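Uncharacterized protein GSU0716 (Geobacter sulfurreducens PCA, PDB 3BIJ) is functionally uncharacterised but, as a caspase-like protein of the C14 peptidase family, probably acts as a cysteine-type endopeptidase. Local coordinates at residues 235-240 and 271-276; 126-131 and 200-205. One frame throughout, in Å; residues are numbered along the deposited sequence.

Contact 1. Residues 235-240 and 271-276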
ATOM      1  N   LEU A 235     -13.178 -27.062 -25.990  1.00 45.87           N
ATOM      2  CA  LEU A 235     -14.139 -27.802 -25.182  1.00 45.47           C
ATOM      3  C   LEU A 235     -15.269 -26.917 -24.674  1.00 47.72           C
ATOM      4  O   LEU A 235     -16.189 -27.401 -24.019  1.00 45.89           O
ATOM      5  CB  LEU A 235     -13.451 -28.457 -23.987  1.00 43.52           C
ATOM      6  CG  LEU A 235     -12.965 -29.890 -24.171  1.00 38.87           C
ATOM      7  CD1 LEU A 235     -11.984 -29.962 -25.341  1.00 48.74           C
ATOM      8  CD2 LEU A 235     -12.298 -30.343 -22.881  1.00 37.00           C
ATOM      9  N   TYR A 236     -15.205 -25.625 -24.980  1.00 49.93           N
ATOM     10  CA  TYR A 236     -16.233 -24.700 -24.512  1.00 55.24           C
ATOM     11  C   TYR A 236     -17.565 -24.857 -25.235  1.00 54.01           C
ATOM     12  O   TYR A 236     -17.627 -24.898 -26.463  1.00 51.59           O
ATOM     13  CB  TYR A 236     -15.766 -23.244 -24.630  1.00 51.45           C
ATOM     14  CG  TYR A 236     -16.821 -22.260 -24.174  1.00 53.55           C
ATOM     15  CD1 TYR A 236     -17.104 -22.091 -22.819  1.00 46.49           C
ATOM     16  CD2 TYR A 236     -17.600 -21.557 -25.103  1.00 50.75           C
ATOM     17  CE1 TYR A 236     -18.148 -21.259 -22.403  1.00 53.79           C
ATOM     18  CE2 TYR A 236     -18.646 -20.719 -24.691  1.00 42.16           C
ATOM     19  CZ  TYR A 236     -18.915 -20.582 -23.340  1.00 45.63           C
ATOM     20  OH  TYR A 236     -19.972 -19.809 -22.914  1.00 46.91           O
ATOM     21  N   LYS A 237     -18.634 -24.938 -24.453  1.00 55.39           N
ATOM     22  CA  LYS A 237     -19.982 -25.074 -24.990  1.00 57.43           C
ATOM     23  C   LYS A 237     -20.758 -23.797 -24.641  1.00 54.18           C
ATOM     24  O   LYS A 237     -20.826 -23.414 -23.472  1.00 62.19           O
ATOM     25  CB  LYS A 237     -20.683 -26.280 -24.358  1.00 58.35           C
ATOM     26  CG  LYS A 237     -20.027 -27.629 -24.611  1.00 65.83           C
ATOM     27  CD  LYS A 237     -20.509 -28.284 -25.903  1.00 71.41           C
ATOM     28  CE  LYS A 237     -20.031 -27.539 -27.146  1.00 85.79           C
ATOM     29  NZ  LYS A 237     -18.546 -27.670 -27.358  1.00 93.09           N
ATOM     30  N   GLY A 238     -21.334 -23.137 -25.641  1.00 42.59           N
ATOM     31  CA  GLY A 238     -22.082 -21.923 -25.361  1.00 33.75           C
ATOM     32  C   GLY A 238     -22.099 -20.907 -26.481  1.00 36.81           C
ATOM     33  O   GLY A 238     -21.516 -21.136 -27.535  1.00 46.16           O
ATOM     34  N   SER A 239     -22.778 -19.784 -26.254  1.00 39.26           N
ATOM     35  CA  SER A 239     -22.867 -18.717 -27.256  1.00 40.73           C
ATOM     36  C   SER A 239     -21.798 -17.649 -27.017  1.00 42.51           C
ATOM     37  O   SER A 239     -21.057 -17.708 -26.034  1.00 45.99           O
ATOM     38  CB  SER A 239     -24.249 -18.057 -27.201  1.00 44.63           C
ATOM     39  OG  SER A 239     -24.441 -17.357 -25.976  1.00 35.72           O
ATOM     40  N   TYR A 240     -21.730 -16.670 -27.916  1.00 33.34           N
ATOM     41  CA  TYR A 240     -20.765 -15.597 -27.776  1.00 34.71           C
ATOM     42  C   TYR A 240     -21.012 -14.842 -26.478  1.00 35.92           C
ATOM     43  O   TYR A 240     -20.076 -14.502 -25.764  1.00 35.72           O
ATOM     44  CB  TYR A 240     -20.851 -14.608 -28.932  1.00 35.58           C
ATOM     45  CG  TYR A 240     -20.114 -15.018 -30.169  1.00 32.16           C
ATOM     46  CD1 TYR A 240     -20.733 -15.766 -31.154  1.00 45.21           C
ATOM     47  CD2 TYR A 240     -18.793 -14.643 -30.366  1.00 48.28           C
ATOM     48  CE1 TYR A 240     -20.051 -16.130 -32.312  1.00 46.97           C
ATOM     49  CE2 TYR A 240     -18.103 -15.005 -31.520  1.00 47.67           C
ATOM     50  CZ  TYR A 240     -18.739 -15.749 -32.487  1.00 43.78           C
ATOM     51  OH  TYR A 240     -18.063 -16.133 -33.621  1.00 50.44           O
ATOM     52  N   LYS A 271     -25.783 -15.813 -31.219  1.00 55.08           N
ATOM     53  CA  LYS A 271     -26.249 -17.035 -30.579  1.00 52.43           C
ATOM     54  C   LYS A 271     -25.378 -18.238 -30.926  1.00 52.20           C
ATOM     55  O   LYS A 271     -25.465 -19.276 -30.273  1.00 45.30           O
ATOM     56  CB  LYS A 271     -27.698 -17.317 -30.981  1.00 61.94           C
ATOM     57  CG  LYS A 271     -28.672 -17.403 -29.805  1.00 74.24           C
ATOM     58  CD  LYS A 271     -28.758 -16.086 -29.038  1.00 86.84           C
ATOM     59  CE  LYS A 271     -28.249 -16.228 -27.598  1.00 94.52           C
ATOM     60  NZ  LYS A 271     -28.151 -14.902 -26.886  1.00 98.50           N
ATOM     61  N   GLN A 272     -24.537 -18.099 -31.949  1.00 56.86           N
ATOM     62  CA  GLN A 272     -23.656 -19.188 -32.372  1.00 52.55           C
ATOM     63  C   GLN A 272     -22.545 -19.447 -31.360  1.00 45.87           C
ATOM     64  O   GLN A 272     -22.410 -18.733 -30.371  1.00 45.15           O
ATOM     65  CB  GLN A 272     -23.001 -18.863 -33.717  1.00 55.96           C
ATOM     66  CG  GLN A 272     -23.946 -18.497 -34.839  1.00 56.12           C
ATOM     67  CD  GLN A 272     -23.218 -18.296 -36.159  1.00 53.39           C
ATOM     68  OE1 GLN A 272     -22.280 -17.507 -36.253  1.00 59.79           O
ATOM     69  NE2 GLN A 272     -23.656 -19.008 -37.188  1.00 58.99           N
ATOM     70  N   ARG A 273     -21.746 -20.474 -31.623  1.00 47.34           N
ATOM     71  CA  ARG A 273     -20.621 -20.808 -30.763  1.00 49.54           C
ATOM     72  C   ARG A 273     -19.500 -19.822 -31.111  1.00 53.44           C
ATOM     73  O   ARG A 273     -19.250 -19.542 -32.282  1.00 59.03           O
ATOM     74  CB  ARG A 273     -20.182 -22.255 -31.005  1.00 43.67           C
ATOM     75  CG  ARG A 273     -19.491 -22.858 -29.782  1.00 49.87           C
ATOM     76  CD  ARG A 273     -19.365 -24.385 -29.723  1.00 41.36           C
ATOM     77  NE  ARG A 273     -18.110 -24.799 -30.240  1.00 59.40           N
ATOM     78  CZ  ARG A 273     -17.033 -25.414 -29.773  1.00 54.98           C
ATOM     79  NH1 ARG A 273     -16.791 -25.877 -28.551  1.00 63.74           N
ATOM     80  NH2 ARG A 273     -16.125 -25.538 -30.707  1.00 64.77           N
ATOM     81  N   PRO A 274     -18.803 -19.292 -30.097  1.00 57.61           N
ATOM     82  CA  PRO A 274     -17.716 -18.326 -30.287  1.00 61.87           C
ATOM     83  C   PRO A 274     -16.866 -18.322 -31.565  1.00 63.79           C
ATOM     84  O   PRO A 274     -16.398 -17.258 -31.961  1.00 77.80           O
ATOM     85  CB  PRO A 274     -16.872 -18.481 -29.014  1.00 56.28           C
ATOM     86  CG  PRO A 274     -17.263 -19.821 -28.469  1.00 69.82           C
ATOM     87  CD  PRO A 274     -18.744 -19.854 -28.739  1.00 61.63           C
ATOM     88  N   PHE A 275     -16.638 -19.447 -32.230  1.00 41.35           N
ATOM     89  CA  PHE A 275     -15.825 -19.342 -33.446  1.00 42.46           C
ATOM     90  C   PHE A 275     -16.396 -20.076 -34.622  1.00 45.45           C
ATOM     91  O   PHE A 275     -15.671 -20.535 -35.498  1.00 42.29           O
ATOM     92  CB  PHE A 275     -14.408 -19.820 -33.180  1.00 37.40           C
ATOM     93  CG  PHE A 275     -13.647 -18.930 -32.250  1.00 44.52           C
ATOM     94  CD1 PHE A 275     -13.131 -17.716 -32.689  1.00 44.34           C
ATOM     95  CD2 PHE A 275     -13.458 -19.294 -30.925  1.00 46.29           C
ATOM     96  CE1 PHE A 275     -12.434 -16.879 -31.820  1.00 38.67           C
ATOM     97  CE2 PHE A 275     -12.768 -18.467 -30.047  1.00 42.87           C
ATOM     98  CZ  PHE A 275     -12.255 -17.259 -30.496  1.00 48.04           C
ATOM     99  N   THR A 276     -17.715 -20.129 -34.647  1.00 43.90           N
ATOM    100  CA  THR A 276     -18.431 -20.825 -35.679  1.00 45.44           C
ATOM    101  C   THR A 276     -18.344 -20.294 -37.108  1.00 48.91           C
ATOM    102  O   THR A 276     -18.507 -19.104 -37.383  1.00 37.00           O
ATOM    103  CB  THR A 276     -19.903 -20.955 -35.289  1.00 47.49           C
ATOM    104  OG1 THR A 276     -19.992 -21.545 -33.988  1.00 50.23           O
ATOM    105  CG2 THR A 276     -20.631 -21.821 -36.276  1.00 41.21           C
TER
HETATM  106  O   HOH W   1     -19.383 -17.710 -35.559  1.00 40.55           O

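Contact 2. Residues 126-131 and 200-205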
ATOM      1  N   VAL A 126     -22.771 -10.901 -44.025  1.00 48.97           N
ATOM      2  CA  VAL A 126     -21.500 -11.429 -43.545  1.00 48.95           C
ATOM      3  C   VAL A 126     -21.276 -11.071 -42.067  1.00 46.36           C
ATOM      4  O   VAL A 126     -21.566  -9.958 -41.637  1.00 35.30           O
ATOM      5  CB  VAL A 126     -20.313 -10.930 -44.458  1.00 46.26           C
ATOM      6  CG1 VAL A 126     -20.457  -9.458 -44.738  1.00 53.32           C
ATOM      7  CG2 VAL A 126     -18.972 -11.211 -43.795  1.00 43.48           C
ATOM      8  N   ARG A 127     -20.800 -12.045 -41.293  1.00 48.44           N
ATOM      9  CA  ARG A 127     -20.534 -11.847 -39.873  1.00 42.80           C
ATOM     10  C   ARG A 127     -19.089 -11.397 -39.719  1.00 47.04           C
ATOM     11  O   ARG A 127     -18.186 -11.995 -40.311  1.00 47.84           O
ATOM     12  CB  ARG A 127     -20.749 -13.148 -39.091  1.00 35.46           C
ATOM     13  CG  ARG A 127     -22.176 -13.667 -39.122  1.00 39.47           C
ATOM     14  CD  ARG A 127     -22.261 -15.004 -39.844  1.00 44.19           C
ATOM     15  NE  ARG A 127     -21.663 -16.069 -39.048  1.00 41.88           N
ATOM     16  CZ  ARG A 127     -21.017 -17.108 -39.560  1.00 53.83           C
ATOM     17  NH1 ARG A 127     -20.879 -17.231 -40.875  1.00 50.43           N
ATOM     18  NH2 ARG A 127     -20.494 -18.020 -38.753  1.00 58.42           N
ATOM     19  N   VAL A 128     -18.877 -10.340 -38.939  1.00 43.33           N
ATOM     20  CA  VAL A 128     -17.536  -9.806 -38.703  1.00 41.43           C
ATOM     21  C   VAL A 128     -17.224  -9.909 -37.214  1.00 44.13           C
ATOM     22  O   VAL A 128     -17.828  -9.214 -36.400  1.00 49.49           O
ATOM     23  CB  VAL A 128     -17.430  -8.319 -39.143  1.00 38.59           C
ATOM     24  CG1 VAL A 128     -16.039  -7.794 -38.872  1.00 39.66           C
ATOM     25  CG2 VAL A 128     -17.752  -8.192 -40.625  1.00 46.12           C
ATOM     26  N   LEU A 129     -16.291 -10.787 -36.862  1.00 38.13           N
ATOM     27  CA  LEU A 129     -15.902 -10.990 -35.471  1.00 35.99           C
ATOM     28  C   LEU A 129     -14.546 -10.345 -35.218  1.00 38.33           C
ATOM     29  O   LEU A 129     -13.559 -10.734 -35.833  1.00 41.45           O
ATOM     30  CB  LEU A 129     -15.826 -12.484 -35.172  1.00 33.83           C
ATOM     31  CG  LEU A 129     -15.436 -12.887 -33.756  1.00 40.54           C
ATOM     32  CD1 LEU A 129     -16.503 -12.447 -32.780  1.00 32.18           C
ATOM     33  CD2 LEU A 129     -15.241 -14.392 -33.718  1.00 28.26           C
ATOM     34  N   VAL A 130     -14.493  -9.369 -34.312  1.00 43.34           N
ATOM     35  CA  VAL A 130     -13.238  -8.663 -34.015  1.00 43.04           C
ATOM     36  C   VAL A 130     -12.773  -8.784 -32.555  1.00 44.75           C
ATOM     37  O   VAL A 130     -13.532  -8.496 -31.631  1.00 40.83           O
ATOM     38  CB  VAL A 130     -13.360  -7.138 -34.328  1.00 35.63           C
ATOM     39  CG1 VAL A 130     -12.034  -6.459 -34.082  1.00 26.74           C
ATOM     40  CG2 VAL A 130     -13.816  -6.910 -35.757  1.00 30.36           C
ATOM     41  N   PHE A 131     -11.530  -9.216 -32.355  1.00 45.85           N
ATOM     42  CA  PHE A 131     -10.957  -9.312 -31.016  1.00 43.67           C
ATOM     43  C   PHE A 131      -9.831  -8.289 -30.951  1.00 49.61           C
ATOM     44  O   PHE A 131      -8.897  -8.333 -31.759  1.00 50.00           O
ATOM     45  CB  PHE A 131     -10.372 -10.697 -30.727  1.00 42.43           C
ATOM     46  CG  PHE A 131     -11.405 -11.756 -30.509  1.00 45.54           C
ATOM     47  CD1 PHE A 131     -11.873 -12.525 -31.572  1.00 44.68           C
ATOM     48  CD2 PHE A 131     -11.947 -11.957 -29.242  1.00 49.01           C
ATOM     49  CE1 PHE A 131     -12.871 -13.480 -31.374  1.00 45.15           C
ATOM     50  CE2 PHE A 131     -12.944 -12.905 -29.033  1.00 47.23           C
ATOM     51  CZ  PHE A 131     -13.411 -13.672 -30.103  1.00 41.93           C
ATOM     52  N   ALA A 200     -22.710  -5.159 -42.826  1.00 58.09           N
ATOM     53  CA  ALA A 200     -22.309  -6.381 -42.134  1.00 55.10           C
ATOM     54  C   ALA A 200     -22.629  -6.372 -40.633  1.00 59.09           C
ATOM     55  O   ALA A 200     -22.828  -5.314 -40.043  1.00 61.34           O
ATOM     56  CB  ALA A 200     -20.829  -6.615 -42.353  1.00 50.28           C
ATOM     57  N   SER A 201     -22.699  -7.553 -40.020  1.00 57.12           N
ATOM     58  CA  SER A 201     -22.977  -7.653 -38.584  1.00 56.65           C
ATOM     59  C   SER A 201     -21.669  -7.650 -37.806  1.00 50.28           C
ATOM     60  O   SER A 201     -20.933  -8.636 -37.829  1.00 46.05           O
ATOM     61  CB  SER A 201     -23.724  -8.949 -38.248  1.00 55.44           C
ATOM     62  OG  SER A 201     -24.971  -9.024 -38.903  1.00 71.88           O
ATOM     63  N   ILE A 202     -21.392  -6.558 -37.103  1.00 42.27           N
ATOM     64  CA  ILE A 202     -20.158  -6.455 -36.336  1.00 41.14           C
ATOM     65  C   ILE A 202     -20.327  -6.871 -34.866  1.00 46.07           C
ATOM     66  O   ILE A 202     -21.290  -6.495 -34.198  1.00 45.69           O
ATOM     67  CB  ILE A 202     -19.603  -5.009 -36.352  1.00 44.44           C
ATOM     68  CG1 ILE A 202     -19.715  -4.392 -37.758  1.00 49.79           C
ATOM     69  CG2 ILE A 202     -18.134  -5.023 -35.927  1.00 39.16           C
ATOM     70  CD1 ILE A 202     -18.800  -5.019 -38.801  1.00 44.99           C
ATOM     71  N   LEU A 203     -19.385  -7.670 -34.379  1.00 41.67           N
ATOM     72  CA  LEU A 203     -19.367  -8.113 -32.993  1.00 44.88           C
ATOM     73  C   LEU A 203     -17.930  -7.858 -32.586  1.00 53.65           C
ATOM     74  O   LEU A 203     -17.019  -8.625 -32.918  1.00 57.99           O
ATOM     75  CB  LEU A 203     -19.710  -9.601 -32.856  1.00 38.70           C
ATOM     76  CG  LEU A 203     -19.450 -10.251 -31.488  1.00 31.69           C
ATOM     77  CD1 LEU A 203     -19.971  -9.372 -30.405  1.00 33.84           C
ATOM     78  CD2 LEU A 203     -20.087 -11.628 -31.410  1.00 33.13           C
ATOM     79  N   LEU A 204     -17.736  -6.746 -31.885  1.00 54.07           N
ATOM     80  CA  LEU A 204     -16.422  -6.314 -31.440  1.00 45.29           C
ATOM     81  C   LEU A 204     -16.229  -6.630 -29.960  1.00 45.10           C
ATOM     82  O   LEU A 204     -16.960  -6.120 -29.116  1.00 47.96           O
ATOM     83  CB  LEU A 204     -16.322  -4.815 -31.676  1.00 47.48           C
ATOM     84  CG  LEU A 204     -15.035  -4.219 -32.235  1.00 55.74           C
ATOM     85  CD1 LEU A 204     -15.365  -2.872 -32.861  1.00 42.60           C
ATOM     86  CD2 LEU A 204     -13.975  -4.100 -31.143  1.00 44.96           C
ATOM     87  N   ILE A 205     -15.251  -7.480 -29.656  1.00 39.27           N
ATOM     88  CA  ILE A 205     -14.937  -7.855 -28.280  1.00 28.40           C
ATOM     89  C   ILE A 205     -13.533  -7.349 -27.997  1.00 30.87           C
ATOM     90  O   ILE A 205     -12.557  -7.881 -28.530  1.00 38.01           O
ATOM     91  CB  ILE A 205     -14.964  -9.387 -28.082  1.00 26.12           C
ATOM     92  CG1 ILE A 205     -16.395  -9.920 -28.237  1.00 37.98           C
ATOM     93  CG2 ILE A 205     -14.423  -9.748 -26.720  1.00 32.88           C
ATOM     94  CD1 ILE A 205     -16.525 -11.442 -28.210  1.00 20.10           C
TER

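Contact 1. Residues 235-240 and 271-276
Pro274 and Tyr240 meet in a CH-pi contact, with Pro274 CA 3.6 Å from the centroid of the Tyr240 ring and over its centre. The contact joins two loops of the caspase-like fold, and Ser239 stands at the N-cap of helix 240-250. Tyr240 has CG anti to its carbonyl carbon (chi1 -82°), which starts the ring from beside the backbone N. The proline ring serves a second aromatic: its CG touches Tyr236 CD2 at 3.8 Å, the two side chains crossing obliquely. Pro274 CD lies 3.3 Å from Gly238 O, the same oxygen that meets Arg273 CA in a CA-H...O contact. Chi3 of Arg273 (94°) turns NE out of the extended line of the chain; beyond it, NH1 donates to Tyr236 O, which lies near the guanidinium plane. That bond is modelled too short to be taken literally; Gly234 O is a second acceptor for NH1. Lys237 NZ also donates to Tyr236 O, from above the carbonyl plane, so two cationic groups gather at one carbonyl. Thr276 OG1 and N both bond to Arg273 O. A water at the edge of the Tyr240 ring accepts from Tyr240 OH at 2.8 Å and donates to Thr276 O and to Gln272 OE1, which Arg127 NH2 also binds.

Contact 2. Residues 126-131 and 200-205
Five backbone hydrogen bonds tie Val126, Val128 and Val130 to Ser201, Leu203 and Ile205. Val128 N donates to Ser201 O at 2.9 Å, and Leu203 N donates to Val128 O. Val130 repeats the pattern: its N points almost straight at Leu203 O (178° at the hydrogen). Ile205 N in turn donates to Val130 O at 2.8 Å. The fifth bond, Ser201 N to Val126 O, lies at the start of the pair. Beyond the pair, Ser201 OG is hydrogen-bonded to Thr264 O. The arrangement is a parallel beta pair, the strand directions 11° apart, in the central sheet of the caspase-like alpha/beta fold; strand 76-89 flanks it beside 127-131 and strand 258-263 beside 201-205. From Val128 with Ile202 onward, paired side chains lie side by side, pointing the same way. On one face, Ile202 CD1 packs against Val128 CB at 3.6 Å, and Ala200 CB sits by Val128 CG2. Val130 CB meets Leu204 CG further on. On the other face Leu129 CD1 touches Leu203 CG at 3.9 Å. Phe131 has CG anti to the carbonyl carbon (chi1 -73°), and its CE2 lies 4.0 Å from Ile205 CD1. Phe223 and Leu227 of helix 222-231 also touch the ring, and the ring of Phe275 meets it. The CD2 of Phe131 lies 4.1 Å from Ile205 CB. An alanine in place of Phe131 would probably open a gap beside Ile205 and deprive Phe275 of one of its aromatic neighbours.

Overall arrangement
Along the chain the two contacts come in series, contact 2 closing before contact 1 opens, and their centres lie about 14 Å apart on the same side of the chain's centre. Contact 2 is buried within the central sheet, its centre about 11 Å from the centre of the chain, whereas contact 1 is partly buried, its centre about 20 Å from that point. The sheet face carrying Leu129 and Leu203 is partly covered by contact 1, where the Tyr240 ring packs on both leucines. Helix 222-231 spans the two: Phe223 and Leu227 serve contact 2, and Trp231 serves contact 1. The loop before helix 240-250 and the one after helix 267-271 are thus packed against strands from earlier in the sequence.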